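Local coordinates for protein tRNA uridine(34) acetyltransferase (Methanocaldococcus infernus, PDB 6IA8) that catalyses formation of 5-carboxymethyluridine at wobble position 34 of tRNA from acetyl-CoA and S-adenosyl-L-methionine, at residues L215-I220 with V251-M256; D236-T241 with P278-D283; M284-P289 with R331-Q336. One frame throughout, in Å; residues are numbered along the deposited sequence.

Interaction 1: L215-I220 with V251-M256; sequences LGVQSI and VSYHLM
Val217 lays its CG2 methyl over one face of the Tyr253 ring, 3.8 Å from CG2 to the ring centroid and displaced toward the CG–CD1 side, a CH-pi contact. Leu215 runs beside the same ring, pointing the same way, and its CD1 meets CE1. The His254 imidazole is met at its edge: Gln218 OE1 lies in the ring plane and accepts the ND1 proton over 2.8 Å between ND1 and OE1. That bond uses an OE1 lone pair, although amide and ring planes stand 68° apart. The Gln218 chain is bent at chi2 (-46°), which carries CD back toward the histidine. Met256 closes on the same amide, its CG 3.5 Å from Gln218 OE1 and its CE against Gln218 CD.

The backbones are neighbouring parallel strands of the radical SAM sheet. Leu215 N donates to Ser252 O, and Leu215 O takes the N-H of His254. The register then slips by one residue in a beta bulge, where Gly216 centres an inverse gamma turn. Beyond it Gln218 N reaches His254 O at 2.7 Å and Gln218 O accepts from Met256 N. On the side carrying Tyr253, helix 234-245 covers the strands, and Thr241 OG1 bonds the phenol OH.

Gln218 and His254 are thus joined by backbone and side chain alike. An alanine in place of Gln218 would probably leave His254 ND1 without its acceptor and the imidazole freer to turn, with a gap beside Met256 CE. An amide oxygen can only accept, so the short ND1-OE1 bond would probably hold the imidazole with its hydrogen on ND1.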
loop_
_atom_site.group_PDB
_atom_site.type_symbol
_atom_site.label_atom_id
_atom_site.label_comp_id
_atom_site.label_asym_id
_atom_site.label_seq_id
_atom_site.Cartn_x
_atom_site.Cartn_y
_atom_site.Cartn_z
ATOM N N LEU A 215 -2.550 5.352 -6.339
ATOM C CA LEU A 215 -3.135 6.058 -7.473
ATOM C C LEU A 215 -4.601 6.327 -7.172
ATOM O O LEU A 215 -5.321 5.418 -6.754
ATOM C CB LEU A 215 -3.000 5.224 -8.752
ATOM C CG LEU A 215 -1.561 4.987 -9.236
ATOM C CD1 LEU A 215 -1.595 4.005 -10.456
ATOM C CD2 LEU A 215 -0.876 6.289 -9.611
ATOM N N GLY A 216 -5.034 7.572 -7.362
ATOM C CA GLY A 216 -6.443 7.908 -7.263
ATOM C C GLY A 216 -7.230 7.426 -8.472
ATOM O O GLY A 216 -7.673 8.241 -9.293
ATOM N N VAL A 217 -7.383 6.104 -8.613
ATOM C CA VAL A 217 -8.014 5.537 -9.803
ATOM C C VAL A 217 -9.512 5.844 -9.829
ATOM O O VAL A 217 -10.045 6.295 -10.854
ATOM C CB VAL A 217 -7.756 4.022 -9.864
ATOM C CG1 VAL A 217 -8.458 3.414 -11.054
ATOM C CG2 VAL A 217 -6.247 3.741 -9.908
ATOM N N GLN A 218 -10.206 5.568 -8.711
ATOM C CA GLN A 218 -11.641 5.763 -8.526
ATOM C C GLN A 218 -12.431 4.778 -9.367
ATOM O O GLN A 218 -13.154 3.959 -8.797
ATOM C CB GLN A 218 -12.049 7.188 -8.857
ATOM C CG GLN A 218 -11.137 8.277 -8.302
ATOM C CD GLN A 218 -10.756 8.091 -6.857
ATOM O OE1 GLN A 218 -11.307 7.258 -6.141
ATOM N NE2 GLN A 218 -9.779 8.866 -6.424
ATOM N N SER A 219 -12.269 4.824 -10.698
ATOM C CA SER A 219 -12.948 3.942 -11.635
ATOM C C SER A 219 -12.017 3.613 -12.798
ATOM O O SER A 219 -11.140 4.399 -13.166
ATOM C CB SER A 219 -14.239 4.613 -12.156
ATOM O OG SER A 219 -14.857 3.834 -13.148
ATOM N N ILE A 220 -12.249 2.452 -13.409
ATOM C CA ILE A 220 -11.549 2.084 -14.631
ATOM C C ILE A 220 -12.375 2.336 -15.891
ATOM O O ILE A 220 -11.947 1.946 -16.997
ATOM C CB ILE A 220 -11.092 0.615 -14.584
ATOM C CG1 ILE A 220 -12.290 -0.334 -14.554
ATOM C CG2 ILE A 220 -10.165 0.378 -13.421
ATOM C CD1 ILE A 220 -11.883 -1.812 -14.826
ATOM N N VAL A 251 2.204 -0.628 -5.732
ATOM C CA VAL A 251 1.131 0.090 -6.388
ATOM C C VAL A 251 -0.163 -0.208 -5.660
ATOM O O VAL A 251 -0.581 -1.363 -5.566
ATOM C CB VAL A 251 1.012 -0.295 -7.866
ATOM C CG1 VAL A 251 -0.169 0.416 -8.515
ATOM C CG2 VAL A 251 2.314 -0.004 -8.607
ATOM N N SER A 252 -0.812 0.833 -5.193
ATOM C CA SER A 252 -2.127 0.765 -4.579
ATOM C C SER A 252 -3.130 1.571 -5.395
ATOM O O SER A 252 -2.797 2.636 -5.926
ATOM C CB SER A 252 -2.066 1.328 -3.134
ATOM O OG SER A 252 -3.361 1.430 -2.592
ATOM N N TYR A 253 -4.361 1.071 -5.469
ATOM C CA TYR A 253 -5.448 1.746 -6.166
ATOM C C TYR A 253 -6.499 2.174 -5.148
ATOM O O TYR A 253 -7.009 1.334 -4.391
ATOM C CB TYR A 253 -6.151 0.850 -7.185
ATOM C CG TYR A 253 -5.456 0.511 -8.467
ATOM C CD1 TYR A 253 -4.177 0.976 -8.758
ATOM C CD2 TYR A 253 -6.118 -0.267 -9.422
ATOM C CE1 TYR A 253 -3.574 0.678 -9.979
ATOM C CE2 TYR A 253 -5.537 -0.578 -10.618
ATOM C CZ TYR A 253 -4.270 -0.114 -10.912
ATOM O OH TYR A 253 -3.758 -0.490 -12.154
ATOM N N HIS A 254 -6.839 3.465 -5.137
ATOM C CA HIS A 254 -8.043 3.916 -4.450
ATOM C C HIS A 254 -9.218 3.750 -5.407
ATOM O O HIS A 254 -9.196 4.289 -6.511
ATOM C CB HIS A 254 -7.909 5.361 -3.980
ATOM C CG HIS A 254 -9.058 5.815 -3.147
ATOM N ND1 HIS A 254 -10.213 6.339 -3.691
ATOM C CD2 HIS A 254 -9.236 5.812 -1.807
ATOM C CE1 HIS A 254 -11.044 6.657 -2.716
ATOM N NE2 HIS A 254 -10.479 6.341 -1.564
ATOM N N LEU A 255 -10.228 2.989 -4.993
ATOM C CA LEU A 255 -11.370 2.655 -5.839
ATOM C C LEU A 255 -12.672 3.023 -5.139
ATOM O O LEU A 255 -12.804 2.845 -3.925
ATOM C CB LEU A 255 -11.390 1.162 -6.203
ATOM C CG LEU A 255 -10.163 0.640 -6.936
ATOM C CD1 LEU A 255 -10.109 -0.881 -6.924
ATOM C CD2 LEU A 255 -10.165 1.181 -8.386
ATOM N N MET A 256 -13.629 3.544 -5.908
ATOM C CA MET A 256 -14.892 4.032 -5.354
ATOM C C MET A 256 -16.071 3.336 -6.016
ATOM O O MET A 256 -16.545 3.777 -7.078
ATOM C CB MET A 256 -15.009 5.545 -5.527
ATOM C CG MET A 256 -14.246 6.371 -4.512
ATOM S SD MET A 256 -14.889 8.056 -4.465
ATOM C CE MET A 256 -14.664 8.558 -6.151
#

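Interaction 2: D236-T241 with P278-D283; sequences DTIKAT and PDFMPD
Ile238 holds CG1 anti to its carbonyl carbon (chi1 -66°), which directs this branch from helix 234-245 to the Phe280 ring. Ile238 CG1 comes to 3.6 Å from Phe280 CE1, the two side chains crossing at a slant. The other branch, CG2, rests on Asp279 CB and CG, and the CD1 tip lies 3.6 Å from Asp279 OD2. Asp279 CB itself sits above the centre of the Phe280 ring, so isoleucine, aspartate and phenylalanine pack as one cluster. Thr237 CG2 is a more distant neighbour at the ring edge.

One turn on, Thr241 brings CG2 to 3.5 Å from Phe280 O. Its OG1 turns back to Thr237 O, 2.7 Å from OG1 to O, and that carbonyl also takes the N-H of Thr241 from the opposite face of its plane.

A water donates to both Ile238 O and Asp279 O, at 2.8 and 2.7 Å from its oxygen. The helix and the loop before strand 284-287 meet mainly through the carbon atoms of their side chains, and the water supplies the hydrogens that two carbonyl acceptors could not give each other.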
loop_
_atom_site.group_PDB
_atom_site.type_symbol
_atom_site.label_atom_id
_atom_site.label_comp_id
_atom_site.label_asym_id
_atom_site.label_seq_id
_atom_site.Cartn_x
_atom_site.Cartn_y
_atom_site.Cartn_z
ATOM N N ASP A 236 -4.304 6.564 -18.325
ATOM C CA ASP A 236 -3.343 7.103 -17.368
ATOM C C ASP A 236 -3.057 6.103 -16.252
ATOM O O ASP A 236 -1.910 5.947 -15.817
ATOM C CB ASP A 236 -3.878 8.392 -16.751
ATOM C CG ASP A 236 -4.061 9.506 -17.766
ATOM O OD1 ASP A 236 -3.264 9.607 -18.725
ATOM O OD2 ASP A 236 -5.030 10.271 -17.599
ATOM N N THR A 237 -4.104 5.471 -15.718
ATOM C CA THR A 237 -3.908 4.483 -14.654
ATOM C C THR A 237 -3.059 3.306 -15.144
ATOM O O THR A 237 -2.170 2.804 -14.431
ATOM C CB THR A 237 -5.279 3.995 -14.167
ATOM O OG1 THR A 237 -5.985 5.060 -13.507
ATOM C CG2 THR A 237 -5.144 2.791 -13.202
ATOM N N ILE A 238 -3.351 2.828 -16.350
ATOM C CA ILE A 238 -2.632 1.681 -16.895
ATOM C C ILE A 238 -1.163 2.015 -17.102
ATOM O O ILE A 238 -0.288 1.238 -16.717
ATOM C CB ILE A 238 -3.295 1.208 -18.196
ATOM C CG1 ILE A 238 -4.689 0.656 -17.880
ATOM C CG2 ILE A 238 -2.414 0.193 -18.895
ATOM C CD1 ILE A 238 -5.524 0.259 -19.108
ATOM N N LYS A 239 -0.863 3.188 -17.664
ATOM C CA LYS A 239 0.528 3.559 -17.920
ATOM C C LYS A 239 1.278 3.803 -16.612
ATOM O O LYS A 239 2.429 3.382 -16.450
ATOM C CB LYS A 239 0.586 4.813 -18.804
ATOM C CG LYS A 239 1.994 5.276 -19.137
ATOM C CD LYS A 239 2.791 4.184 -19.835
ATOM C CE LYS A 239 4.107 4.716 -20.381
ATOM N NZ LYS A 239 4.952 3.636 -20.968
ATOM N N ALA A 240 0.687 4.586 -15.708
ATOM C CA ALA A 240 1.306 4.796 -14.398
ATOM C C ALA A 240 1.615 3.468 -13.714
ATOM O O ALA A 240 2.681 3.307 -13.100
ATOM C CB ALA A 240 0.398 5.649 -13.496
ATOM N N THR A 241 0.669 2.527 -13.754
ATOM C CA THR A 241 0.882 1.245 -13.090
ATOM C C THR A 241 2.114 0.536 -13.643
ATOM O O THR A 241 2.945 0.024 -12.879
ATOM C CB THR A 241 -0.358 0.363 -13.248
ATOM O OG1 THR A 241 -1.505 0.930 -12.573
ATOM C CG2 THR A 241 -0.099 -1.052 -12.660
ATOM N N PRO A 278 -4.078 -7.925 -17.101
ATOM C CA PRO A 278 -2.696 -7.578 -16.695
ATOM C C PRO A 278 -2.393 -6.081 -16.793
ATOM O O PRO A 278 -1.359 -5.618 -16.299
ATOM C CB PRO A 278 -1.822 -8.377 -17.672
ATOM C CG PRO A 278 -2.692 -8.514 -18.875
ATOM C CD PRO A 278 -4.104 -8.724 -18.337
ATOM N N ASP A 279 -3.279 -5.303 -17.403
ATOM C CA ASP A 279 -3.143 -3.856 -17.370
ATOM C C ASP A 279 -3.239 -3.303 -15.960
ATOM O O ASP A 279 -2.761 -2.189 -15.710
ATOM C CB ASP A 279 -4.235 -3.223 -18.238
ATOM C CG ASP A 279 -3.931 -3.307 -19.728
ATOM O OD1 ASP A 279 -2.838 -3.718 -20.135
ATOM O OD2 ASP A 279 -4.807 -2.951 -20.508
ATOM N N PHE A 280 -3.848 -4.041 -15.032
ATOM C CA PHE A 280 -4.030 -3.537 -13.679
ATOM C C PHE A 280 -3.204 -4.331 -12.680
ATOM O O PHE A 280 -1.997 -4.046 -12.487
ATOM C CB PHE A 280 -5.528 -3.551 -13.361
ATOM C CG PHE A 280 -6.356 -2.757 -14.353
ATOM C CD1 PHE A 280 -6.236 -1.384 -14.432
ATOM C CD2 PHE A 280 -7.231 -3.391 -15.218
ATOM C CE1 PHE A 280 -7.008 -0.634 -15.384
ATOM C CE2 PHE A 280 -8.011 -2.660 -16.159
ATOM C CZ PHE A 280 -7.886 -1.263 -16.214
ATOM N N MET A 281 -3.800 -5.311 -12.018
ATOM C CA MET A 281 -3.100 -6.138 -11.042
ATOM C C MET A 281 -2.355 -5.311 -9.980
ATOM O O MET A 281 -1.154 -5.488 -9.767
ATOM C CB MET A 281 -2.156 -7.085 -11.757
ATOM C CG MET A 281 -2.694 -7.655 -13.013
ATOM S SD MET A 281 -4.096 -8.816 -12.833
ATOM C CE MET A 281 -3.257 -10.384 -12.553
ATOM N N PRO A 282 -3.060 -4.453 -9.259
ATOM C CA PRO A 282 -2.414 -3.698 -8.180
ATOM C C PRO A 282 -2.015 -4.612 -7.039
ATOM O O PRO A 282 -2.607 -5.676 -6.845
ATOM C CB PRO A 282 -3.503 -2.727 -7.715
ATOM C CG PRO A 282 -4.802 -3.476 -7.980
ATOM C CD PRO A 282 -4.521 -4.233 -9.308
ATOM N N ASP A 283 -1.035 -4.144 -6.248
ATOM C CA ASP A 283 -0.636 -4.848 -5.035
ATOM C C ASP A 283 -1.645 -4.655 -3.911
ATOM O O ASP A 283 -1.742 -5.499 -3.013
ATOM C CB ASP A 283 0.724 -4.361 -4.537
ATOM C CG ASP A 283 1.833 -4.533 -5.555
ATOM O OD1 ASP A 283 1.933 -5.641 -6.063
ATOM O OD2 ASP A 283 2.571 -3.537 -5.819
HETATM O O HOH W 1 -0.231 -1.560 -16.543
#

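Interaction 3: M284-P289 with R331-Q336; sequences MVKIYP and RTSRIQ
Met284 and Arg331 pair where strand 284-287 meets the short strand 331-332, the last in the parallel sheet of the partial TIM barrel of the radical SAM fold. The two strands are parallel neighbours, and the link between them includes helix 312-325, which packs on the sheet: a beta-alpha-beta crossover.

Backbone bonds come first. Val285 N donates to Arg331 O, 3.0 Å from N to O. The return bond, Ser333 N to Val285 O, is weak. Two CA-H...O contacts back them up, Met284 CA to Arg331 O and Thr332 CA to Val285 O. Beyond this pair of bonds a water takes over the bridging: it accepts from Ile287 N and donates to Ser333 O, at 2.9 Å from each atom.

Side-chain packing divides between the two faces. Met284 and Arg331 lie side by side; each has CG anti to its backbone N (chi1 174° and -174°), and Met284 CE meets Arg331 CD and the edge of the guanidinium at NH1. Val285 and Thr332 share the other face, where Val285 CG2 is 4.1 Å from Thr332 OG1. Further along, Ile319 of helix 312-325 touches Ile287 and Ile335.

Polar side chains meet more loosely. Lys286 passes its CB and CG alongside the poorly ordered Ser333 OG, while its NZ forms a salt bridge with Glu214. Arg331 reaches toward Gln445, a probable acetyl-CoA-binding residue.

The apolar pair closes the far end: Ile335 CG2 comes beside Tyr288 CD1, 4.1 Å away.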
loop_
_atom_site.group_PDB
_atom_site.type_symbol
_atom_site.label_atom_id
_atom_site.label_comp_id
_atom_site.label_asym_id
_atom_site.label_seq_id
_atom_site.Cartn_x
_atom_site.Cartn_y
_atom_site.Cartn_z
ATOM N N MET A 284 -2.341 -3.524 -3.906
ATOM C CA MET A 284 -3.157 -3.123 -2.774
ATOM C C MET A 284 -4.318 -2.333 -3.339
ATOM O O MET A 284 -4.180 -1.683 -4.382
ATOM C CB MET A 284 -2.319 -2.299 -1.771
ATOM C CG MET A 284 -3.067 -1.701 -0.641
ATOM S SD MET A 284 -1.959 -0.727 0.404
ATOM C CE MET A 284 -0.370 -1.546 0.193
ATOM N N VAL A 285 -5.460 -2.387 -2.652
ATOM C CA VAL A 285 -6.599 -1.560 -3.031
ATOM C C VAL A 285 -7.201 -0.961 -1.775
ATOM O O VAL A 285 -7.210 -1.601 -0.722
ATOM C CB VAL A 285 -7.669 -2.351 -3.808
ATOM C CG1 VAL A 285 -7.124 -2.827 -5.178
ATOM C CG2 VAL A 285 -8.178 -3.515 -2.968
ATOM N N LYS A 286 -7.706 0.267 -1.894
ATOM C CA LYS A 286 -8.410 0.985 -0.835
ATOM C C LYS A 286 -9.801 1.276 -1.379
ATOM O O LYS A 286 -9.928 1.933 -2.421
ATOM C CB LYS A 286 -7.666 2.270 -0.481
ATOM C CG LYS A 286 -8.309 3.081 0.658
ATOM C CD LYS A 286 -7.646 4.459 0.809
ATOM C CE LYS A 286 -6.651 4.518 1.954
ATOM N NZ LYS A 286 -5.317 3.961 1.608
ATOM N N ILE A 287 -10.826 0.680 -0.761
ATOM C CA ILE A 287 -12.177 0.674 -1.314
ATOM C C ILE A 287 -13.109 1.409 -0.365
ATOM O O ILE A 287 -13.140 1.115 0.833
ATOM C CB ILE A 287 -12.697 -0.753 -1.544
ATOM C CG1 ILE A 287 -11.770 -1.527 -2.478
ATOM C CG2 ILE A 287 -14.136 -0.715 -2.131
ATOM C CD1 ILE A 287 -12.026 -3.027 -2.416
ATOM N N TYR A 288 -13.899 2.341 -0.896
ATOM C CA TYR A 288 -14.979 2.896 -0.074
ATOM C C TYR A 288 -16.048 3.449 -0.998
ATOM O O TYR A 288 -15.697 4.091 -1.993
ATOM C CB TYR A 288 -14.509 4.000 0.883
ATOM C CG TYR A 288 -15.439 4.137 2.085
ATOM C CD1 TYR A 288 -15.275 3.326 3.196
ATOM C CD2 TYR A 288 -16.510 5.043 2.088
ATOM C CE1 TYR A 288 -16.111 3.411 4.275
ATOM C CE2 TYR A 288 -17.357 5.147 3.200
ATOM C CZ TYR A 288 -17.147 4.314 4.274
ATOM O OH TYR A 288 -17.964 4.365 5.373
ATOM N N PRO A 289 -17.334 3.239 -0.719
ATOM C CA PRO A 289 -18.370 3.710 -1.650
ATOM C C PRO A 289 -18.330 5.219 -1.818
ATOM O O PRO A 289 -17.935 5.947 -0.915
ATOM C CB PRO A 289 -19.680 3.260 -0.999
ATOM C CG PRO A 289 -19.332 2.989 0.443
ATOM C CD PRO A 289 -17.899 2.509 0.425
ATOM N N ARG A 331 -3.376 -6.865 -1.076
ATOM C CA ARG A 331 -3.540 -6.385 0.286
ATOM C C ARG A 331 -4.632 -5.329 0.277
ATOM O O ARG A 331 -4.697 -4.519 -0.630
ATOM C CB ARG A 331 -2.226 -5.813 0.834
ATOM C CG ARG A 331 -2.275 -5.409 2.307
ATOM C CD ARG A 331 -1.085 -4.519 2.645
ATOM N NE ARG A 331 0.026 -5.254 3.241
ATOM C CZ ARG A 331 1.280 -4.809 3.287
ATOM N NH1 ARG A 331 1.600 -3.638 2.750
ATOM N NH2 ARG A 331 2.221 -5.543 3.856
ATOM N N THR A 332 -5.496 -5.331 1.270
ATOM C CA THR A 332 -6.600 -4.384 1.325
ATOM C C THR A 332 -6.474 -3.518 2.566
ATOM O O THR A 332 -5.862 -3.920 3.556
ATOM C CB THR A 332 -7.952 -5.112 1.348
ATOM O OG1 THR A 332 -8.994 -4.206 0.967
ATOM C CG2 THR A 332 -8.246 -5.652 2.740
ATOM N N SER A 333 -7.036 -2.319 2.495
ATOM C CA SER A 333 -7.100 -1.427 3.639
ATOM C C SER A 333 -8.317 -1.762 4.486
ATOM O O SER A 333 -9.345 -2.218 3.978
ATOM C CB SER A 333 -7.179 0.032 3.191
ATOM O OG SER A 333 -6.050 0.382 2.421
ATOM N N ARG A 334 -8.191 -1.540 5.790
ATOM C CA ARG A 334 -9.351 -1.595 6.667
ATOM C C ARG A 334 -10.444 -0.703 6.099
ATOM O O ARG A 334 -10.213 0.478 5.833
ATOM C CB ARG A 334 -8.967 -1.143 8.076
ATOM C CG ARG A 334 -10.025 -1.439 9.127
ATOM C CD ARG A 334 -9.706 -0.739 10.440
ATOM N N ILE A 335 -11.625 -1.276 5.875
ATOM C CA ILE A 335 -12.732 -0.518 5.296
ATOM C C ILE A 335 -13.195 0.505 6.329
ATOM O O ILE A 335 -13.704 0.146 7.394
ATOM C CB ILE A 335 -13.878 -1.437 4.864
ATOM C CG1 ILE A 335 -13.392 -2.409 3.786
ATOM C CG2 ILE A 335 -15.042 -0.626 4.350
ATOM C CD1 ILE A 335 -14.266 -3.627 3.619
ATOM N N GLN A 336 -13.010 1.781 6.016
ATOM C CA GLN A 336 -13.301 2.865 6.946
ATOM C C GLN A 336 -13.242 4.174 6.166
ATOM O O GLN A 336 -13.025 4.188 4.950
ATOM C CB GLN A 336 -12.310 2.872 8.114
ATOM C CG GLN A 336 -10.872 3.132 7.678
ATOM C CD GLN A 336 -9.942 3.424 8.844
ATOM O OE1 GLN A 336 -10.054 2.817 9.909
ATOM N NE2 GLN A 336 -9.023 4.362 8.649
HETATM O O HOH W 2 -10.193 -0.535 1.824
#

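In the fold
Interactions 1 and 3 lie in one parallel sheet and meet where strands 250-255 and 284-287 are neighbours: Tyr253 O takes the N-H of Lys286, and Leu255 N donates to Lys286 O. Interaction 2 joins helix 234-245, which covers the face of strands 212-218 and 250-255, to the loop leading into strand 284-287; Val251 O with Asp283 N ties it to interaction 1, Asp283 O with Arg331 N to interaction 3. Interactions 1 and 2 are largely buried; interaction 3, at the last strand, is only partly so. Four strand bonds and a side-chain bond mark interaction 1, whereas interaction 2 relies on apolar contact and interaction 3 on fewer bonds, each of the latter two with a bridging water.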